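Local coordinates for protein probable CoA-transferase alpha subunit (Rhodococcus jostii, PDB 6COJ) that probably works with a partner subunit on coenzyme A thioesters as a member of the CoA-transferase family, and is bound here to a spirocyclic acyl-CoA, at residues Val14-Lys19 against Asp188-Ala193; Pro135-Leu140 against Lys165-Ile170; Leu184-Lys189 against Glu224-Thr229. The protein carries 1 engineered substitution. All coordinates share one frame; numbering follows the deposited sequence.

Interaction 1. Residues Val14-Lys19 against Asp188-Ala193. With SO4 (sulfate ion), chain D.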
loop_
_atom_site.group_PDB
_atom_site.type_symbol
_atom_site.label_atom_id
_atom_site.label_comp_id
_atom_site.label_asym_id
_atom_site.label_seq_id
_atom_site.Cartn_x
_atom_site.Cartn_y
_atom_site.Cartn_z
ATOM N N VAL A 14 15.426 32.779 0.891
ATOM C CA VAL A 14 14.297 31.897 1.171
ATOM C C VAL A 14 14.367 30.648 0.293
ATOM O O VAL A 14 13.878 30.648 -0.837
ATOM C CB VAL A 14 12.956 32.637 0.992
ATOM C CG1 VAL A 14 11.796 31.737 1.380
ATOM C CG2 VAL A 14 12.944 33.923 1.809
ATOM N N SER A 15 14.973 29.583 0.817
ATOM C CA SER A 15 15.196 28.369 0.046
ATOM C C SER A 15 14.923 27.144 0.904
ATOM O O SER A 15 15.070 27.170 2.128
ATOM C CB SER A 15 16.642 28.277 -0.469
ATOM O OG SER A 15 16.910 29.280 -1.435
ATOM N N LYS A 16 14.546 26.061 0.230
ATOM C CA LYS A 16 14.432 24.768 0.883
ATOM C C LYS A 16 15.815 24.288 1.310
ATOM O O LYS A 16 16.835 24.658 0.725
ATOM C CB LYS A 16 13.833 23.742 -0.077
ATOM C CG LYS A 16 12.417 24.062 -0.561
ATOM C CD LYS A 16 11.977 23.062 -1.630
ATOM C CE LYS A 16 10.623 23.415 -2.231
ATOM N NZ LYS A 16 10.647 24.711 -2.982
ATOM N N ARG A 17 15.848 23.443 2.336
ATOM C CA ARG A 17 17.125 23.005 2.890
ATOM C C ARG A 17 17.924 22.190 1.875
ATOM O O ARG A 17 17.382 21.314 1.196
ATOM C CB ARG A 17 16.908 22.190 4.166
ATOM C CG ARG A 17 18.232 21.876 4.868
ATOM C CD ARG A 17 18.058 21.379 6.294
ATOM N NE ARG A 17 17.535 20.016 6.366
ATOM C CZ ARG A 17 18.284 18.922 6.282
ATOM N NH1 ARG A 17 19.595 19.021 6.111
ATOM N NH2 ARG A 17 17.723 17.725 6.371
ATOM N N ASP A 18 19.220 22.495 1.768
ATOM C CA ASP A 18 20.149 21.722 0.945
ATOM C C ASP A 18 20.646 20.549 1.778
ATOM O O ASP A 18 21.381 20.742 2.754
ATOM C CB ASP A 18 21.314 22.617 0.528
ATOM C CG ASP A 18 22.308 21.921 -0.396
ATOM O OD1 ASP A 18 22.178 20.708 -0.657
ATOM O OD2 ASP A 18 23.250 22.603 -0.854
ATOM N N LYS A 19 20.260 19.332 1.394
ATOM C CA LYS A 19 20.543 18.139 2.178
ATOM C C LYS A 19 21.745 17.349 1.677
ATOM O O LYS A 19 22.018 16.260 2.195
ATOM C CB LYS A 19 19.305 17.245 2.220
ATOM C CG LYS A 19 18.079 17.960 2.765
ATOM C CD LYS A 19 16.861 17.043 2.801
ATOM C CE LYS A 19 15.657 17.792 3.310
ATOM N NZ LYS A 19 14.415 16.957 3.132
ATOM N N ASP A 188 17.018 14.821 -6.124
ATOM C CA ASP A 188 17.404 16.220 -6.018
ATOM C C ASP A 188 18.059 16.480 -4.657
ATOM O O ASP A 188 18.149 15.587 -3.804
ATOM C CB ASP A 188 16.236 17.141 -6.411
ATOM C CG ASP A 188 15.139 17.255 -5.345
ATOM O OD1 ASP A 188 15.332 16.808 -4.187
ATOM O OD2 ASP A 188 14.044 17.734 -5.720
ATOM N N LYS A 189 18.557 17.710 -4.466
ATOM C CA LYS A 189 19.272 18.036 -3.236
ATOM C C LYS A 189 18.357 18.151 -2.034
ATOM O O LYS A 189 18.856 18.340 -0.919
ATOM C CB LYS A 189 20.079 19.324 -3.408
ATOM C CG LYS A 189 19.241 20.567 -3.661
ATOM C CD LYS A 189 20.187 21.737 -3.891
ATOM C CE LYS A 189 19.468 23.025 -4.185
ATOM N NZ LYS A 189 20.472 24.091 -4.493
ATOM N N HIS A 190 17.037 18.043 -2.227
ATOM C CA HIS A 190 16.080 18.147 -1.139
ATOM C C HIS A 190 15.534 16.798 -0.702
ATOM O O HIS A 190 14.754 16.744 0.254
ATOM C CB HIS A 190 14.909 19.045 -1.551
ATOM C CG HIS A 190 15.317 20.335 -2.186
ATOM N ND1 HIS A 190 16.023 21.312 -1.517
ATOM C CD2 HIS A 190 15.091 20.818 -3.431
ATOM C CE1 HIS A 190 16.234 22.332 -2.330
ATOM N NE2 HIS A 190 15.670 22.061 -3.496
ATOM N N GLY A 191 15.887 15.716 -1.392
ATOM C CA GLY A 191 15.411 14.403 -1.028
ATOM C C GLY A 191 14.288 13.846 -1.884
ATOM O O GLY A 191 13.899 12.693 -1.670
ATOM N N ASN A 192 13.723 14.617 -2.814
ATOM C CA ASN A 192 12.860 13.988 -3.801
ATOM C C ASN A 192 13.687 12.983 -4.584
ATOM O O ASN A 192 14.818 13.282 -4.980
ATOM C CB ASN A 192 12.265 15.044 -4.722
ATOM C CG ASN A 192 11.391 16.024 -3.988
ATOM O OD1 ASN A 192 10.427 15.645 -3.301
ATOM N ND2 ASN A 192 11.734 17.307 -4.099
ATOM N N ALA A 193 13.158 11.772 -4.761
ATOM C CA ALA A 193 13.991 10.730 -5.353
ATOM C C ALA A 193 13.142 9.668 -6.036
ATOM O O ALA A 193 11.982 9.430 -5.665
ATOM C CB ALA A 193 14.943 10.087 -4.337
HETATM S S SO4 D . 17.270 26.218 -4.069
HETATM O O1 SO4 D . 18.706 26.104 -3.839
HETATM O O2 SO4 D . 16.550 25.451 -3.054
HETATM O O3 SO4 D . 16.887 27.626 -3.986
HETATM O O4 SO4 D . 16.945 25.697 -5.394
HETATM O O HOH W 1 15.056 20.446 1.210
HETATM O O HOH W 2 22.087 25.035 -2.518
#
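His190 carries this contact between the chain's N-terminal arm and the turn after strand 186-187. His190 ND1 donates to Arg17 O (3.0 Å, 166°). The oxygen lies in the ring plane, whereas the donor stands above the plane of the carbonyl. Two lysine chains sandwich the imidazole: CG of Lys189 lies over the centre of one face, and CD of Lys16 makes a CH-pi contact 4.2 Å from the centroid on the opposite face. At the ring edge His190 CE1 comes within 3.2 Å of sulfate O2. The backbone is joined by Lys19 N, which meets Lys189 O at 2.9 Å nearly along the C=O axis. Extended beyond CG, Lys19 then runs alongside the turn and sets NZ 2.9 Å from His190 O. Lys189 NZ and Ser15 OG reach the same sulfate from the two segments, through O1 (2.8 Å) and O3 (3.0 Å), and a water joins Lys189 NZ to Asp18 OD2, which also pairs with Arg20.

Behind this shell, residues 188-191 form a type I turn and Asp188 closes an Asx turn, its OD1 accepting from His190 N (2.9 Å). The other oxygen, OD2, takes Asn192 ND2 on its syn lone pair and Thr223 OG1 besides. Lys19 NZ also binds Val242 O and an acidic side chain of another protein's chain. His190 ND1 is held as a donor, which suits a neutral or a charged ring; the sulfate, probably from the crystallisation liquor, would favour charge and the nearby lysines oppose it.

Interaction 2. Residues Pro135-Leu140 against Lys165-Ile170; sequences PIRAGL and KSETLI
An antiparallel bridge pairs Ile136, at the end of strand 133-136, with Ile170 in the central strand of a three-stranded sheet. Ile136 N donates in the carbonyl plane to Ile170 O (2.9 Å, 144°), while the return bond from Ile170 N to Ile136 O, at 3.0 Å, is weak. The side chain of Ile170 then fills the bend that residues 137-140 make beyond the strand. Ile170 CB lies 3.3 Å from Ile136 O and 3.9 Å from Ile136 CG2, on the sheet face these two isoleucines share. With CG1 anti to its own carbonyl carbon (chi1 -59°), the chain turns into the bend, and Ile170 CG1 sits 3.5 Å from Ala138 O, a buried oxygen with no polar partner in the model. The tip, Ile170 CD1, slides past and meets Leu140 CD2 at 3.8 Å in one of that leucine's two conformers. Alongside, Leu169 CD2 packs on the Arg137 backbone. The Arg137-Glu167 salt bridge is long; the guanidinium binds Arg130 O of the second subunit more firmly, and Glu167 pairs with a basic side chain of another protein's chain. One residue before the bridge, Pro135 CA makes a CA-H...O contact of 3.2 Å with Ile170 O.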
loop_
_atom_site.group_PDB
_atom_site.type_symbol
_atom_site.label_atom_id
_atom_site.label_comp_id
_atom_site.label_asym_id
_atom_site.label_seq_id
_atom_site.Cartn_x
_atom_site.Cartn_y
_atom_site.Cartn_z
ATOM N N PRO A 135 -1.988 -6.681 12.288
ATOM C CA PRO A 135 -2.231 -8.124 12.301
ATOM C C PRO A 135 -1.830 -8.723 10.969
ATOM O O PRO A 135 -1.935 -8.086 9.918
ATOM C CB PRO A 135 -3.749 -8.220 12.469
ATOM C CG PRO A 135 -4.257 -6.949 11.792
ATOM C CD PRO A 135 -3.232 -5.904 12.122
ATOM N N ILE A 136 -1.392 -9.978 11.018
ATOM C CA ILE A 136 -0.977 -10.684 9.812
ATOM C C ILE A 136 -1.089 -12.175 10.079
ATOM O O ILE A 136 -0.936 -12.630 11.216
ATOM C CB ILE A 136 0.451 -10.257 9.378
ATOM C CG1 ILE A 136 0.816 -10.822 8.001
ATOM C CG2 ILE A 136 1.491 -10.705 10.400
ATOM C CD1 ILE A 136 2.029 -10.139 7.326
ATOM N N ARG A 137 -1.399 -12.936 9.030
ATOM C CA ARG A 137 -1.488 -14.384 9.159
ATOM C C ARG A 137 -0.101 -15.020 9.162
ATOM O O ARG A 137 0.163 -15.940 9.949
ATOM C CB ARG A 137 -2.323 -14.948 8.011
ATOM C CG ARG A 137 -2.760 -16.377 8.211
ATOM C CD ARG A 137 -3.740 -16.834 7.137
ATOM N NE ARG A 137 -4.487 -15.713 6.598
ATOM C CZ ARG A 137 -5.717 -15.414 6.978
ATOM N NH1 ARG A 137 -6.350 -14.366 6.447
ATOM N NH2 ARG A 137 -6.299 -16.155 7.915
ATOM N N ALA A 138 0.793 -14.536 8.293
ATOM C CA ALA A 138 2.131 -15.110 8.163
ATOM C C ALA A 138 2.835 -15.169 9.510
ATOM O O ALA A 138 2.842 -14.192 10.266
ATOM C CB ALA A 138 2.955 -14.253 7.195
ATOM N N GLY A 139 3.444 -16.321 9.793
ATOM C CA GLY A 139 4.100 -16.543 11.068
ATOM C C GLY A 139 3.386 -17.590 11.895
ATOM O O GLY A 139 4.030 -18.389 12.581
ATOM N N LEU A 140 2.051 -17.602 11.841
ATOM C CA LEU A 140 1.270 -18.558 12.619
ATOM C C LEU A 140 1.674 -19.982 12.280
ATOM O O LEU A 140 1.819 -20.344 11.108
ATOM C CB LEU A 140 -0.218 -18.395 12.318
ATOM C CG LEU A 140 -0.979 -17.219 12.910
ATOM C CD1 LEU A 140 -2.374 -17.244 12.327
ATOM C CD2 LEU A 140 -1.050 -17.295 14.437
ATOM N N LYS A 165 -16.571 -18.050 15.355
ATOM C CA LYS A 165 -15.209 -18.218 15.846
ATOM C C LYS A 165 -14.398 -16.963 15.567
ATOM O O LYS A 165 -14.455 -16.406 14.470
ATOM C CB LYS A 165 -14.517 -19.388 15.153
ATOM C CG LYS A 165 -15.052 -20.761 15.487
ATOM C CD LYS A 165 -14.231 -21.791 14.729
ATOM C CE LYS A 165 -14.667 -23.198 15.041
ATOM N NZ LYS A 165 -16.016 -23.468 14.477
ATOM N N SER A 166 -13.613 -16.543 16.549
ATOM C CA SER A 166 -12.779 -15.356 16.418
ATOM C C SER A 166 -11.375 -15.745 15.977
ATOM O O SER A 166 -10.774 -16.678 16.521
ATOM C CB SER A 166 -12.697 -14.623 17.753
ATOM O OG SER A 166 -13.996 -14.243 18.181
ATOM N N GLU A 167 -10.855 -15.022 14.995
ATOM C CA GLU A 167 -9.519 -15.294 14.493
ATOM C C GLU A 167 -8.479 -14.689 15.415
ATOM O O GLU A 167 -8.610 -13.544 15.854
ATOM C CB GLU A 167 -9.346 -14.642 13.129
ATOM C CG GLU A 167 -10.160 -15.256 12.045
ATOM C CD GLU A 167 -9.656 -14.858 10.674
ATOM O OE1 GLU A 167 -10.455 -14.933 9.723
ATOM O OE2 GLU A 167 -8.471 -14.479 10.554
ATOM N N THR A 168 -7.424 -15.454 15.678
ATOM C CA THR A 168 -6.258 -14.966 16.400
ATOM C C THR A 168 -5.088 -14.937 15.424
ATOM O O THR A 168 -4.762 -15.957 14.809
ATOM C CB THR A 168 -5.952 -15.852 17.604
ATOM O OG1 THR A 168 -7.047 -15.785 18.524
ATOM C CG2 THR A 168 -4.712 -15.374 18.317
ATOM N N LEU A 169 -4.499 -13.762 15.251
ATOM C CA LEU A 169 -3.486 -13.516 14.234
ATOM C C LEU A 169 -2.188 -13.067 14.894
ATOM O O LEU A 169 -2.156 -12.704 16.071
ATOM C CB LEU A 169 -3.979 -12.438 13.264
ATOM C CG LEU A 169 -5.246 -12.806 12.492
ATOM C CD1 LEU A 169 -6.053 -11.559 12.151
ATOM C CD2 LEU A 169 -4.858 -13.580 11.256
ATOM N N ILE A 170 -1.096 -13.099 14.132
ATOM C CA ILE A 170 0.147 -12.502 14.611
ATOM C C ILE A 170 -0.058 -11.000 14.730
ATOM O O ILE A 170 -0.578 -10.358 13.809
ATOM C CB ILE A 170 1.296 -12.798 13.634
ATOM C CG1 ILE A 170 1.512 -14.305 13.463
ATOM C CG2 ILE A 170 2.572 -12.089 14.073
ATOM C CD1 ILE A 170 2.008 -15.017 14.719
#

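Interaction 3. Residues Leu184-Lys189 against Glu224-Thr229. With SO4 (sulfate ion), chain D.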
loop_
_atom_site.group_PDB
_atom_site.type_symbol
_atom_site.label_atom_id
_atom_site.label_comp_id
_atom_site.label_asym_id
_atom_site.label_seq_id
_atom_site.Cartn_x
_atom_site.Cartn_y
_atom_site.Cartn_z
ATOM N N LEU A 184 18.902 4.997 -4.430
ATOM C CA LEU A 184 17.964 5.172 -5.530
ATOM C C LEU A 184 18.692 5.686 -6.770
ATOM O O LEU A 184 19.876 6.035 -6.737
ATOM C CB LEU A 184 16.793 6.087 -5.133
ATOM C CG LEU A 184 15.790 5.364 -4.231
ATOM C CD1 LEU A 184 14.846 6.345 -3.557
ATOM C CD2 LEU A 184 14.984 4.330 -5.032
ATOM N N ASN A 185 17.975 5.726 -7.889
ATOM C CA ASN A 185 18.650 6.024 -9.143
ATOM C C ASN A 185 18.849 7.512 -9.389
ATOM O O ASN A 185 19.814 7.900 -10.053
ATOM C CB ASN A 185 17.926 5.366 -10.320
ATOM C CG ASN A 185 17.891 3.857 -10.186
ATOM O OD1 ASN A 185 18.796 3.148 -10.671
ATOM N ND2 ASN A 185 16.873 3.355 -9.524
ATOM N N LEU A 186 17.949 8.353 -8.902
ATOM C CA LEU A 186 17.976 9.762 -9.243
ATOM C C LEU A 186 17.323 10.524 -8.108
ATOM O O LEU A 186 16.352 10.044 -7.516
ATOM C CB LEU A 186 17.167 9.991 -10.527
ATOM C CG LEU A 186 17.449 11.247 -11.335
ATOM C CD1 LEU A 186 18.905 11.272 -11.792
ATOM C CD2 LEU A 186 16.524 11.246 -12.527
ATOM N N GLY A 187 17.832 11.710 -7.815
ATOM C CA GLY A 187 17.218 12.518 -6.777
ATOM C C GLY A 187 17.706 13.944 -6.857
ATOM O O GLY A 187 18.682 14.246 -7.546
ATOM N N ASP A 188 17.018 14.821 -6.124
ATOM C CA ASP A 188 17.404 16.220 -6.018
ATOM C C ASP A 188 18.059 16.480 -4.657
ATOM O O ASP A 188 18.149 15.587 -3.804
ATOM C CB ASP A 188 16.236 17.141 -6.411
ATOM C CG ASP A 188 15.139 17.255 -5.345
ATOM O OD1 ASP A 188 15.332 16.808 -4.187
ATOM O OD2 ASP A 188 14.044 17.734 -5.720
ATOM N N LYS A 189 18.557 17.710 -4.466
ATOM C CA LYS A 189 19.272 18.036 -3.236
ATOM C C LYS A 189 18.357 18.151 -2.034
ATOM O O LYS A 189 18.856 18.340 -0.919
ATOM C CB LYS A 189 20.079 19.324 -3.408
ATOM C CG LYS A 189 19.241 20.567 -3.661
ATOM C CD LYS A 189 20.187 21.737 -3.891
ATOM C CE LYS A 189 19.468 23.025 -4.185
ATOM N NZ LYS A 189 20.472 24.091 -4.493
ATOM N N GLU A 224 13.317 19.909 -11.358
ATOM C CA GLU A 224 12.596 19.874 -12.613
ATOM C C GLU A 224 13.153 18.816 -13.555
ATOM O O GLU A 224 12.392 18.183 -14.295
ATOM C CB GLU A 224 12.563 21.263 -13.235
ATOM C CG GLU A 224 11.921 21.249 -14.573
ATOM C CD GLU A 224 10.393 21.272 -14.479
ATOM O OE1 GLU A 224 9.775 21.490 -15.527
ATOM O OE2 GLU A 224 9.817 21.041 -13.379
ATOM N N GLU A 225 14.465 18.584 -13.523
ATOM C CA GLU A 225 15.018 17.494 -14.313
ATOM C C GLU A 225 14.514 16.146 -13.811
ATOM O O GLU A 225 14.147 15.275 -14.607
ATOM C CB GLU A 225 16.546 17.553 -14.283
ATOM C CG GLU A 225 17.166 16.477 -15.128
ATOM C CD GLU A 225 18.665 16.619 -15.291
ATOM O OE1 GLU A 225 19.261 17.584 -14.762
ATOM O OE2 GLU A 225 19.241 15.744 -15.955
ATOM N N LEU A 226 14.478 15.963 -12.490
ATOM C CA LEU A 226 13.989 14.711 -11.914
ATOM C C LEU A 226 12.577 14.383 -12.394
ATOM O O LEU A 226 12.312 13.269 -12.862
ATOM C CB LEU A 226 14.029 14.799 -10.387
ATOM C CG LEU A 226 13.331 13.691 -9.597
ATOM C CD1 LEU A 226 14.082 12.384 -9.766
ATOM C CD2 LEU A 226 13.245 14.070 -8.120
ATOM N N VAL A 227 11.651 15.341 -12.269
ATOM C CA VAL A 227 10.247 15.047 -12.532
ATOM C C VAL A 227 9.973 14.931 -14.023
ATOM O O VAL A 227 8.956 14.351 -14.414
ATOM C CB VAL A 227 9.297 16.040 -11.832
ATOM C CG1 VAL A 227 9.563 16.055 -10.328
ATOM C CG2 VAL A 227 9.434 17.438 -12.423
ATOM N N LYS A 228 10.852 15.465 -14.874
ATOM C CA LYS A 228 10.689 15.281 -16.307
ATOM C C LYS A 228 11.349 14.008 -16.826
ATOM O O LYS A 228 11.129 13.642 -17.987
ATOM C CB LYS A 228 11.196 16.511 -17.081
ATOM C CG LYS A 228 10.327 17.739 -16.890
ATOM C CD LYS A 228 9.058 17.615 -17.723
ATOM C CE LYS A 228 8.232 18.890 -17.682
ATOM N NZ LYS A 228 8.579 19.724 -16.493
ATOM N N THR A 229 12.131 13.319 -15.998
ATOM C CA THR A 229 12.845 12.113 -16.405
ATOM C C THR A 229 12.070 10.833 -16.119
ATOM O O THR A 229 12.186 9.863 -16.877
ATOM C CB THR A 229 14.207 12.062 -15.699
ATOM O OG1 THR A 229 14.968 13.213 -16.077
ATOM C CG2 THR A 229 14.984 10.803 -16.077
HETATM S S SO4 D . 17.270 26.218 -4.069
HETATM O O1 SO4 D . 18.706 26.104 -3.839
HETATM O O2 SO4 D . 16.550 25.451 -3.054
HETATM O O3 SO4 D . 16.887 27.626 -3.986
HETATM O O4 SO4 D . 16.945 25.697 -5.394
#
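Leu186 and Leu226 both place CG anti to their backbone nitrogens (chi1 -159° and 169°), which sends the two isobutyl groups across the gap between strand 186-187 and helix 223-229. Pointing in opposite senses, they slide past one another instead of meeting tip to tip. Leu226 CD1 thereby lies along the flank of Leu186, 3.9 Å from its CD2 and 4.0 Å from its CB. The same Leu186 methyl serves a second partner three residues further along the helix. There Thr229 crosses Leu186 at about a right angle, and its CG2, anti to the backbone N, stands 3.9 Å from Leu186 CD2.

That rotamer also settles the polar branch of the threonine. Thr229 OG1, beside its own backbone N (chi1 -61°), donates to Glu225 O one helical turn back, at 2.7 Å and from above the carbonyl plane. The hydroxyl is thus satisfied within the helix and the methyl is left to face the strand.

The other methyl of Leu226 looks further along the strand. Leu226 CD2 approaches Asp188 N at 4.3 Å, while Leu226 CD1 comes within 4.3 Å of Gly187 N. The packing that joins the two segments is apolar.

Strand 186-187 is an edge of a small antiparallel sheet with 193-194 and 235-237. It enters through a classic beta bulge, in which Asn185 and Leu186 both face Ala194. Helix 223-229 lies against this sheet, Leu226 also touching Ala194 and Leu235, while Val227 packs on Leu235 and on the backbone of another protein's chain.

How the interactions relate
From the N terminus, residues 14-19 first meet their partner at 188-193, so interaction 1 closes a loop of 168 residues that takes in most strands of the large parallel sheet. Interaction 2 nests inside it as a short loop of 24 residues within a separate antiparallel sheet, its centre about 42 Å from that of interaction 1. Interaction 3 begins where interaction 1 ends: they share Asp188 and Lys189, and their centres are about 11 Å apart. It closes a loop of 34 residues, following interaction 2 in series. Interactions 1 and 3 thus tie the N-terminal arm, the small sheet and helix 223-229 into one region, remote from interaction 2.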